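Local coordinates for protein B-agarase (Saccharophagus degradans, PDB 4BQ2) that hydrolyses the beta-1,4 linkages of agarose as a glycoside hydrolase family 50 exo-beta-agarase, with a calcium ion bound at its carbohydrate-binding-module-like domain, at residues Thr84-Asp89 with Lys180-Asp185; His49-Leu54 with Lys168-Val173; Arg100-Pro105 with Arg150-Met155. All blocks are in the same frame, centred on the assembly; numbering follows the deposited sequence.

All three contacts fall inside the range of the CBM-like domain, on one side of the chain's centre. Strand 84-92 joins them: it pairs with 166-174, used by interaction 2, and with 97-104, used by interaction 3, while interaction 1 packs it across strand 180-191. The centre of interaction 1 lies about 8 Å from that of interaction 2 and about 10 Å from that of interaction 3; the last two are about 15 Å apart. Along the chain, interactions 1 and 2 interlock, and interaction 3 is nested within the loops closed by both. Strands distant in sequence are thus woven into one compact beta domain, consistent with a sandwich.

Interaction 1 of 3, residues Thr84-Asp89 with Lys180-Asp185. With CA (calcium ion), chain K.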
loop_
_atom_site.group_PDB
_atom_site.type_symbol
_atom_site.label_atom_id
_atom_site.label_comp_id
_atom_site.label_asym_id
_atom_site.label_seq_id
_atom_site.Cartn_x
_atom_site.Cartn_y
_atom_site.Cartn_z
ATOM N N THR A 84 0.503 -19.305 6.056
ATOM C CA THR A 84 0.374 -18.368 7.155
ATOM C C THR A 84 1.347 -17.225 6.962
ATOM O O THR A 84 2.538 -17.456 6.778
ATOM C CB THR A 84 0.746 -19.079 8.507
ATOM O OG1 THR A 84 -0.052 -20.244 8.666
ATOM C CG2 THR A 84 0.547 -18.145 9.693
ATOM N N GLN A 85 0.857 -15.989 7.010
ATOM C CA GLN A 85 1.738 -14.829 7.016
ATOM C C GLN A 85 1.906 -14.418 8.487
ATOM O O GLN A 85 0.937 -13.992 9.145
ATOM C CB GLN A 85 1.186 -13.666 6.174
ATOM C CG GLN A 85 2.035 -12.402 6.334
ATOM C CD GLN A 85 1.542 -11.225 5.536
ATOM O OE1 GLN A 85 0.489 -11.296 4.880
ATOM N NE2 GLN A 85 2.255 -10.098 5.638
ATOM N N PHE A 86 3.121 -14.592 9.011
ATOM C CA PHE A 86 3.451 -14.159 10.346
ATOM C C PHE A 86 3.996 -12.736 10.330
ATOM O O PHE A 86 4.849 -12.382 9.468
ATOM C CB PHE A 86 4.546 -15.076 10.949
ATOM C CG PHE A 86 4.032 -16.075 11.922
ATOM C CD1 PHE A 86 2.874 -15.807 12.694
ATOM C CD2 PHE A 86 4.713 -17.271 12.127
ATOM C CE1 PHE A 86 2.423 -16.726 13.641
ATOM C CE2 PHE A 86 4.267 -18.193 13.058
ATOM C CZ PHE A 86 3.107 -17.929 13.805
ATOM N N TYR A 87 3.530 -11.941 11.294
ATOM C CA TYR A 87 4.138 -10.671 11.622
ATOM C C TYR A 87 5.028 -10.907 12.817
ATOM O O TYR A 87 4.560 -11.441 13.821
ATOM C CB TYR A 87 3.063 -9.641 11.952
ATOM C CG TYR A 87 2.275 -9.212 10.724
ATOM C CD1 TYR A 87 1.150 -9.914 10.331
ATOM C CD2 TYR A 87 2.681 -8.121 9.966
ATOM C CE1 TYR A 87 0.410 -9.534 9.194
ATOM C CE2 TYR A 87 1.965 -7.726 8.831
ATOM C CZ TYR A 87 0.837 -8.442 8.457
ATOM O OH TYR A 87 0.130 -8.030 7.339
ATOM N N LEU A 88 6.319 -10.571 12.688
ATOM C CA LEU A 88 7.243 -10.687 13.787
ATOM C C LEU A 88 7.492 -9.260 14.287
ATOM O O LEU A 88 7.998 -8.432 13.531
ATOM C CB LEU A 88 8.552 -11.358 13.323
ATOM C CG LEU A 88 9.701 -11.191 14.326
ATOM C CD1 LEU A 88 9.472 -12.097 15.536
ATOM C CD2 LEU A 88 11.075 -11.451 13.662
ATOM N N ASP A 89 7.086 -8.990 15.529
ATOM C CA ASP A 89 7.319 -7.698 16.162
ATOM C C ASP A 89 8.222 -7.955 17.345
ATOM O O ASP A 89 7.934 -8.811 18.172
ATOM C CB ASP A 89 6.001 -7.110 16.667
ATOM C CG ASP A 89 5.082 -6.669 15.524
ATOM O OD1 ASP A 89 5.291 -5.553 15.018
ATOM O OD2 ASP A 89 4.169 -7.448 15.141
ATOM N N LYS A 180 -5.345 -20.548 11.085
ATOM C CA LYS A 180 -3.983 -20.864 10.675
ATOM C C LYS A 180 -3.324 -21.710 11.802
ATOM O O LYS A 180 -3.538 -21.470 12.986
ATOM C CB LYS A 180 -3.146 -19.578 10.454
ATOM C CG LYS A 180 -3.688 -18.601 9.397
ATOM C CD LYS A 180 -3.990 -19.315 8.083
ATOM C CE LYS A 180 -4.575 -18.397 6.979
ATOM N NZ LYS A 180 -3.605 -17.306 6.613
ATOM N N THR A 181 -2.519 -22.690 11.431
ATOM C CA THR A 181 -1.804 -23.521 12.433
ATOM C C THR A 181 -0.346 -23.686 11.977
ATOM O O THR A 181 -0.101 -24.005 10.805
ATOM C CB THR A 181 -2.457 -24.915 12.569
ATOM O OG1 THR A 181 -3.839 -24.762 12.917
ATOM C CG2 THR A 181 -1.734 -25.795 13.661
ATOM N N VAL A 182 0.597 -23.457 12.889
ATOM C CA VAL A 182 2.000 -23.621 12.578
ATOM C C VAL A 182 2.657 -24.530 13.613
ATOM O O VAL A 182 2.100 -24.746 14.701
ATOM C CB VAL A 182 2.747 -22.267 12.551
ATOM C CG1 VAL A 182 2.183 -21.367 11.445
ATOM C CG2 VAL A 182 2.704 -21.587 13.931
ATOM N N ILE A 183 3.842 -25.051 13.256
ATOM C CA ILE A 183 4.743 -25.650 14.234
ATOM C C ILE A 183 5.972 -24.767 14.238
ATOM O O ILE A 183 6.494 -24.422 13.177
ATOM C CB ILE A 183 5.200 -27.085 13.866
ATOM C CG1 ILE A 183 4.028 -27.969 13.471
ATOM C CG2 ILE A 183 5.970 -27.729 15.016
ATOM C CD1 ILE A 183 2.977 -28.101 14.544
ATOM N N ILE A 184 6.433 -24.412 15.427
ATOM C CA ILE A 184 7.599 -23.561 15.634
ATOM C C ILE A 184 8.617 -24.380 16.438
ATOM O O ILE A 184 8.247 -25.082 17.382
ATOM C CB ILE A 184 7.222 -22.293 16.419
ATOM C CG1 ILE A 184 6.207 -21.415 15.620
ATOM C CG2 ILE A 184 8.469 -21.487 16.794
ATOM C CD1 ILE A 184 5.548 -20.330 16.459
ATOM N N ASP A 185 9.890 -24.288 16.080
ATOM C CA ASP A 185 10.936 -24.991 16.844
ATOM C C ASP A 185 12.232 -24.217 16.761
ATOM O O ASP A 185 12.418 -23.390 15.841
ATOM C CB ASP A 185 11.058 -26.430 16.335
ATOM C CG ASP A 185 11.830 -27.334 17.301
ATOM O OD1 ASP A 185 12.196 -26.873 18.405
ATOM O OD2 ASP A 185 12.116 -28.492 16.930
HETATM CA CA CA K . 12.631 -29.313 19.230
HETATM O O HOH W 1 -2.092 -15.455 7.811
HETATM O O HOH W 2 14.695 -29.297 18.927
#
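Lys180 runs its aliphatic chain past Thr84, the two side chains lying alongside and pointing opposite ways. CB of Lys180 lies 3.6 Å from Thr84 OG1 and also touches the methyl CG2. CG is set beside the lysine's own backbone N (chi1 -59°), and a further bend at chi2 keeps both CG and CD near the same threonine oxygen. At the tip, a turn at chi4 (62°) brings NZ over the backbone of 84-89. There a water 2.7 Å from Lys180 NZ accepts a hydrogen bond from it. The same water accepts a second from the backbone N of Gln85, at 3.1 Å, so one molecule ties the ammonium to the opposite main chain. The charge has its stronger partner in Glu631, with which it forms a salt bridge, while the Thr84 hydroxyl is hydrogen-bonded to Ser78.

Val182 continues the contact along the segment and uses its two methyls differently. CG1, crossing Thr84 at about a right angle, rests 3.7 Å from Thr84 OG1. CG2 heads for the Phe86 ring and meets CZ of Phe86 at 3.7 Å, arriving obliquely from the opposite direction. Ile184 CD1 adds a looser touch at CE2 of Phe86. At the last residue of segment 180-185, Asp185 binds the calcium ion with both carboxylate oxygens, OD1 at 2.6 Å and OD2 at 2.5 Å; Asp7, Glu9, Ser37, Lys38 and a water complete the site.

The strand segments cross steeply, at 71° with axes 8.2 Å apart, and pack through side chains without being paired neighbours. Thr84 and Phe86 also touch Val173 and Leu171 of strand 166-174, and Val182 packs on Leu42 of strand 36-44 and Ser78 of strand 70-79.

Interaction 2 of 3, residues His49-Leu54 with Lys168-Val173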
loop_
_atom_site.group_PDB
_atom_site.type_symbol
_atom_site.label_atom_id
_atom_site.label_comp_id
_atom_site.label_asym_id
_atom_site.label_seq_id
_atom_site.Cartn_x
_atom_site.Cartn_y
_atom_site.Cartn_z
ATOM N N HIS A 49 -11.139 -14.403 15.134
ATOM C CA HIS A 49 -10.446 -13.339 15.855
ATOM C C HIS A 49 -9.392 -12.678 14.956
ATOM O O HIS A 49 -8.626 -13.358 14.255
ATOM C CB HIS A 49 -9.784 -13.898 17.117
ATOM C CG HIS A 49 -10.767 -14.444 18.115
ATOM N ND1 HIS A 49 -11.073 -15.784 18.212
ATOM C CD2 HIS A 49 -11.504 -13.822 19.066
ATOM C CE1 HIS A 49 -11.959 -15.970 19.182
ATOM N NE2 HIS A 49 -12.232 -14.795 19.718
ATOM N N SER A 50 -9.339 -11.351 15.004
ATOM C CA SER A 50 -8.579 -10.582 14.042
ATOM C C SER A 50 -7.107 -10.441 14.438
ATOM O O SER A 50 -6.266 -10.046 13.609
ATOM C CB SER A 50 -9.228 -9.198 13.846
ATOM O OG SER A 50 -9.046 -8.441 15.007
ATOM N N TYR A 51 -6.785 -10.744 15.693
ATOM C CA TYR A 51 -5.402 -10.734 16.144
ATOM C C TYR A 51 -5.155 -11.991 16.941
ATOM O O TYR A 51 -5.774 -12.181 17.984
ATOM C CB TYR A 51 -5.069 -9.494 16.998
ATOM C CG TYR A 51 -3.580 -9.364 17.247
ATOM C CD1 TYR A 51 -2.981 -10.065 18.278
ATOM C CD2 TYR A 51 -2.771 -8.563 16.433
ATOM C CE1 TYR A 51 -1.624 -9.989 18.507
ATOM C CE2 TYR A 51 -1.398 -8.461 16.663
ATOM C CZ TYR A 51 -0.841 -9.196 17.715
ATOM O OH TYR A 51 0.490 -9.168 18.005
ATOM N N THR A 52 -4.244 -12.844 16.463
ATOM C CA THR A 52 -3.979 -14.130 17.111
ATOM C C THR A 52 -2.455 -14.380 17.111
ATOM O O THR A 52 -1.715 -13.734 16.347
ATOM C CB THR A 52 -4.693 -15.269 16.353
ATOM O OG1 THR A 52 -4.116 -15.414 15.044
ATOM C CG2 THR A 52 -6.192 -14.963 16.194
ATOM N N GLY A 53 -1.984 -15.287 17.965
ATOM C CA GLY A 53 -0.566 -15.650 17.964
ATOM C C GLY A 53 0.018 -15.895 19.349
ATOM O O GLY A 53 -0.695 -16.321 20.283
ATOM N N LEU A 54 1.321 -15.635 19.465
ATOM C CA LEU A 54 2.032 -15.763 20.741
ATOM C C LEU A 54 2.919 -14.550 21.000
ATOM O O LEU A 54 3.271 -13.772 20.081
ATOM C CB LEU A 54 2.870 -17.070 20.800
ATOM C CG LEU A 54 3.994 -17.232 19.751
ATOM C CD1 LEU A 54 5.249 -16.457 20.147
ATOM C CD2 LEU A 54 4.374 -18.700 19.583
ATOM N N LYS A 168 10.066 -8.184 24.397
ATOM C CA LYS A 168 8.959 -8.947 23.891
ATOM C C LYS A 168 9.226 -9.400 22.467
ATOM O O LYS A 168 9.797 -8.653 21.675
ATOM C CB LYS A 168 7.696 -8.109 23.947
ATOM C CG LYS A 168 6.452 -8.815 23.454
ATOM C CD LYS A 168 5.321 -7.822 23.269
ATOM C CE LYS A 168 4.264 -8.017 24.302
ATOM N NZ LYS A 168 2.996 -7.512 23.686
ATOM N N ILE A 169 8.829 -10.634 22.180
ATOM C CA ILE A 169 8.929 -11.172 20.831
ATOM C C ILE A 169 7.566 -11.736 20.470
ATOM O O ILE A 169 7.075 -12.687 21.086
ATOM C CB ILE A 169 10.011 -12.265 20.704
ATOM C CG1 ILE A 169 11.388 -11.664 20.987
ATOM C CG2 ILE A 169 9.969 -12.908 19.314
ATOM C CD1 ILE A 169 12.477 -12.706 21.114
ATOM N N SER A 170 6.965 -11.158 19.443
ATOM C CA SER A 170 5.611 -11.510 19.087
ATOM C C SER A 170 5.559 -12.111 17.685
ATOM O O SER A 170 6.197 -11.583 16.787
ATOM C CB SER A 170 4.777 -10.221 19.127
ATOM O OG SER A 170 3.539 -10.463 18.550
ATOM N N LEU A 171 4.850 -13.232 17.532
ATOM C CA LEU A 171 4.479 -13.775 16.226
ATOM C C LEU A 171 2.960 -13.776 16.114
ATOM O O LEU A 171 2.283 -14.428 16.891
ATOM C CB LEU A 171 5.027 -15.195 16.022
ATOM C CG LEU A 171 6.528 -15.313 15.692
ATOM C CD1 LEU A 171 6.969 -16.768 15.753
ATOM C CD2 LEU A 171 6.889 -14.727 14.335
ATOM N N SER A 172 2.419 -13.049 15.140
ATOM C CA SER A 172 0.976 -12.913 15.044
ATOM C C SER A 172 0.431 -13.148 13.645
ATOM O O SER A 172 1.108 -12.892 12.649
ATOM C CB SER A 172 0.487 -11.548 15.542
ATOM O OG SER A 172 1.131 -10.441 14.877
ATOM N N VAL A 173 -0.828 -13.574 13.620
ATOM C CA VAL A 173 -1.628 -13.690 12.416
ATOM C C VAL A 173 -2.797 -12.704 12.517
ATOM O O VAL A 173 -3.565 -12.760 13.490
ATOM C CB VAL A 173 -2.112 -15.135 12.275
ATOM C CG1 VAL A 173 -3.289 -15.250 11.318
ATOM C CG2 VAL A 173 -0.967 -16.051 11.843
HETATM O O HOH W 3 -6.306 -13.244 12.319
#
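Thr52 and Val173 face each other as an antiparallel hydrogen-bonded pair, their side chains set at a slant. Thr52 OG1 occupies the position between its backbone N and carbonyl carbon (chi1 66°), which bends it back to donate to Val173 O at 3.1 Å. Thr52 N reaches that same oxygen from the other face of the carbonyl plane. Val173 N returns a bond of 2.9 Å to Thr52 O, coming in 36° above its carbonyl plane. Farther along, Leu54 N donates to Leu171 O at 3.0 Å, here in the carbonyl plane, and Leu54 CD1 packs 4.3 Å from Leu171 CB.

Between these pairs Gly53 sits opposite Ser172, and with no side chain on the glycine the two CA atoms approach to 4.3 Å. On the Ser172 side of the sheet, Tyr51 extends its ring alongside the strand, its OH 3.4 Å from Ser172 CB and near Ser170 OG and Ser172 OG, both weak and undecided as hydrogen bonds. The hydroxyl of Ser172 has a stronger partner in Gln174.

The two faces differ in chemistry: that of Leu54, Leu171 and Val173, which meets strands 36-44 and 84-92, is mainly apolar apart from the bonded Thr52 hydroxyl, whereas that of Tyr51 and Ser172 carries hydroxyls. Val173 O is held by three donors, since a water 3.0 Å away bridges it to His49 O, which should fix this end of the pairing firmly.

Interaction 3 of 3, residues Arg100-Pro105 with Arg150-Met155; sequences RSIDIP and RQFVWM
Arg150 holds the Asp103 carboxylate through NH1 and NH2, one nitrogen to each oxygen, forming a salt bridge between segments 150-155 and 100-105. NH2 meets OD1 of Asp103 at 2.8 Å on the syn side, close to the guanidinium plane. NH1 bonds to the other oxygen, Asp103 OD2, at 3.2 Å, but from well above the carboxylate plane, in keeping with the 55° between the two flat groups. A bend at chi3 (68°) in the arginine swings the guanidinium round to this position; NH1 also makes a weak bond to Asp103 O and a hydrogen bond with Tyr112 OH.

Arg100, at the other end, sends an extended chain across to Phe152, and its NH1 donates to Phe152 O at 3.0 Å, nearly in the guanidinium plane. One face of this guanidinium is overlaid by Trp154 CE3, so the indole presents its edge to the arginine. Between the two arginines the backbones pair in antiparallel fashion: Ser101 N donates to Val153 O at 3.0 Å, and Val153 N returns a bond of 2.9 Å to Ser101 O.

Around these bonds side chains pack. Ile102 is modelled in two conformers; in the one given, so with some doubt, CG2 lies over the face of the Phe152 ring, 4.0 Å from its centroid, a CH-pi contact, and CG1 over one face of the Arg150 guanidinium. Met155 CG rests 3.8 Å from Ser101 CB.

Strand 97-104 is flanked on its other edge by strand 84-92, to which Arg100, Ile102 and Ile104 are bonded through their backbones and where Ser101 OG bonds to Phe86 O. Phe152 packs on Leu88 of that strand, while strand 150-155 continues the pairing to strand 110-115, which runs parallel to it.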
loop_
_atom_site.group_PDB
_atom_site.type_symbol
_atom_site.label_atom_id
_atom_site.label_comp_id
_atom_site.label_asym_id
_atom_site.label_seq_id
_atom_site.Cartn_x
_atom_site.Cartn_y
_atom_site.Cartn_z
ATOM N N ARG A 100 8.843 -7.331 11.013
ATOM C CA ARG A 100 9.174 -8.036 9.774
ATOM C C ARG A 100 8.061 -9.022 9.565
ATOM O O ARG A 100 7.299 -9.298 10.471
ATOM C CB ARG A 100 10.528 -8.762 9.875
ATOM C CG ARG A 100 11.744 -7.850 9.969
ATOM C CD ARG A 100 13.044 -8.620 9.647
ATOM N NE ARG A 100 14.201 -7.721 9.697
ATOM C CZ ARG A 100 15.032 -7.456 8.686
ATOM N NH1 ARG A 100 14.894 -8.048 7.498
ATOM N NH2 ARG A 100 16.040 -6.593 8.885
ATOM N N SER A 101 7.962 -9.562 8.362
ATOM C CA SER A 101 6.906 -10.503 8.075
ATOM C C SER A 101 7.330 -11.395 6.927
ATOM O O SER A 101 8.220 -11.010 6.105
ATOM C CB SER A 101 5.597 -9.744 7.710
ATOM O OG SER A 101 4.557 -10.683 7.452
ATOM N N ILE A 102 6.708 -12.572 6.847
ATOM C CA ILE A 102 6.980 -13.510 5.748
ATOM C C ILE A 102 5.850 -14.529 5.655
ATOM O O ILE A 102 5.070 -14.693 6.607
ATOM C CB ILE A 102 8.369 -14.203 5.935
ATOM C CG1 ILE A 102 8.823 -14.889 4.652
ATOM C CG2 ILE A 102 8.346 -15.176 7.112
ATOM C CD1 ILE A 102 9.003 -13.916 3.513
ATOM N N ASP A 103 5.740 -15.202 4.511
ATOM C CA ASP A 103 4.807 -16.318 4.335
ATOM C C ASP A 103 5.433 -17.581 4.902
ATOM O O ASP A 103 6.642 -17.774 4.760
ATOM C CB ASP A 103 4.576 -16.589 2.836
ATOM C CG ASP A 103 5.855 -16.931 2.102
ATOM O OD1 ASP A 103 6.697 -16.011 1.931
ATOM O OD2 ASP A 103 6.016 -18.129 1.708
ATOM N N ILE A 104 4.605 -18.413 5.538
ATOM C CA ILE A 104 5.000 -19.725 6.034
ATOM C C ILE A 104 4.196 -20.764 5.273
ATOM O O ILE A 104 2.988 -20.948 5.521
ATOM C CB ILE A 104 4.764 -19.903 7.552
ATOM C CG1 ILE A 104 5.243 -18.674 8.351
ATOM C CG2 ILE A 104 5.378 -21.221 7.998
ATOM C CD1 ILE A 104 6.747 -18.332 8.253
ATOM N N PRO A 105 4.846 -21.434 4.306
ATOM C CA PRO A 105 4.148 -22.444 3.512
ATOM C C PRO A 105 3.857 -23.709 4.304
ATOM O O PRO A 105 4.519 -23.973 5.306
ATOM C CB PRO A 105 5.142 -22.764 2.360
ATOM C CG PRO A 105 6.071 -21.596 2.320
ATOM C CD PRO A 105 6.182 -21.128 3.757
ATOM N N ARG A 150 15.493 -18.637 5.160
ATOM C CA ARG A 150 14.672 -17.540 4.657
ATOM C C ARG A 150 14.748 -16.314 5.539
ATOM O O ARG A 150 14.546 -16.401 6.728
ATOM C CB ARG A 150 13.230 -17.994 4.510
ATOM C CG ARG A 150 13.083 -19.172 3.535
ATOM C CD ARG A 150 11.623 -19.402 3.198
ATOM N NE ARG A 150 11.061 -18.302 2.397
ATOM C CZ ARG A 150 9.761 -18.022 2.355
ATOM N NH1 ARG A 150 8.887 -18.755 3.053
ATOM N NH2 ARG A 150 9.324 -17.027 1.593
ATOM N N GLN A 151 14.994 -15.161 4.939
ATOM C CA GLN A 151 15.098 -13.913 5.700
ATOM C C GLN A 151 13.705 -13.300 5.876
ATOM O O GLN A 151 13.003 -13.087 4.881
ATOM C CB GLN A 151 16.050 -12.911 5.005
ATOM C CG GLN A 151 16.206 -11.672 5.866
ATOM C CD GLN A 151 17.271 -10.685 5.444
ATOM O OE1 GLN A 151 17.573 -10.502 4.254
ATOM N NE2 GLN A 151 17.786 -9.972 6.423
ATOM N N PHE A 152 13.283 -13.045 7.122
ATOM C CA PHE A 152 12.034 -12.295 7.360
ATOM C C PHE A 152 12.172 -10.980 6.600
ATOM O O PHE A 152 13.262 -10.351 6.586
ATOM C CB PHE A 152 11.831 -11.971 8.842
ATOM C CG PHE A 152 10.970 -12.957 9.612
ATOM C CD1 PHE A 152 9.589 -12.771 9.711
ATOM C CD2 PHE A 152 11.551 -14.015 10.325
ATOM C CE1 PHE A 152 8.786 -13.646 10.457
ATOM C CE2 PHE A 152 10.764 -14.895 11.062
ATOM C CZ PHE A 152 9.378 -14.711 11.143
ATOM N N VAL A 153 11.084 -10.540 5.979
ATOM C CA VAL A 153 11.171 -9.382 5.101
ATOM C C VAL A 153 10.967 -8.123 5.907
ATOM O O VAL A 153 10.076 -8.075 6.757
ATOM C CB VAL A 153 10.073 -9.455 4.027
ATOM C CG1 VAL A 153 10.069 -8.254 3.100
ATOM C CG2 VAL A 153 10.220 -10.747 3.233
ATOM N N TRP A 154 11.704 -7.064 5.586
ATOM C CA TRP A 154 11.529 -5.814 6.303
ATOM C C TRP A 154 10.183 -5.179 5.954
ATOM O O TRP A 154 9.833 -5.088 4.773
ATOM C CB TRP A 154 12.644 -4.826 5.947
ATOM C CG TRP A 154 12.501 -3.548 6.702
ATOM C CD1 TRP A 154 12.125 -2.332 6.203
ATOM C CD2 TRP A 154 12.722 -3.363 8.100
ATOM N NE1 TRP A 154 12.071 -1.397 7.216
ATOM C CE2 TRP A 154 12.441 -2.009 8.392
ATOM C CE3 TRP A 154 13.134 -4.218 9.146
ATOM C CZ2 TRP A 154 12.587 -1.469 9.683
ATOM C CZ3 TRP A 154 13.269 -3.679 10.450
ATOM C CH2 TRP A 154 12.989 -2.316 10.700
ATOM N N MET A 155 9.467 -4.715 6.984
ATOM C CA MET A 155 8.191 -4.024 6.836
ATOM C C MET A 155 8.307 -2.567 7.289
ATOM O O MET A 155 8.168 -1.619 6.472
ATOM C CB MET A 155 7.073 -4.779 7.590
ATOM C CG MET A 155 6.891 -6.220 7.113
ATOM S SD MET A 155 6.290 -6.354 5.408
ATOM C CE MET A 155 4.530 -6.166 5.705
#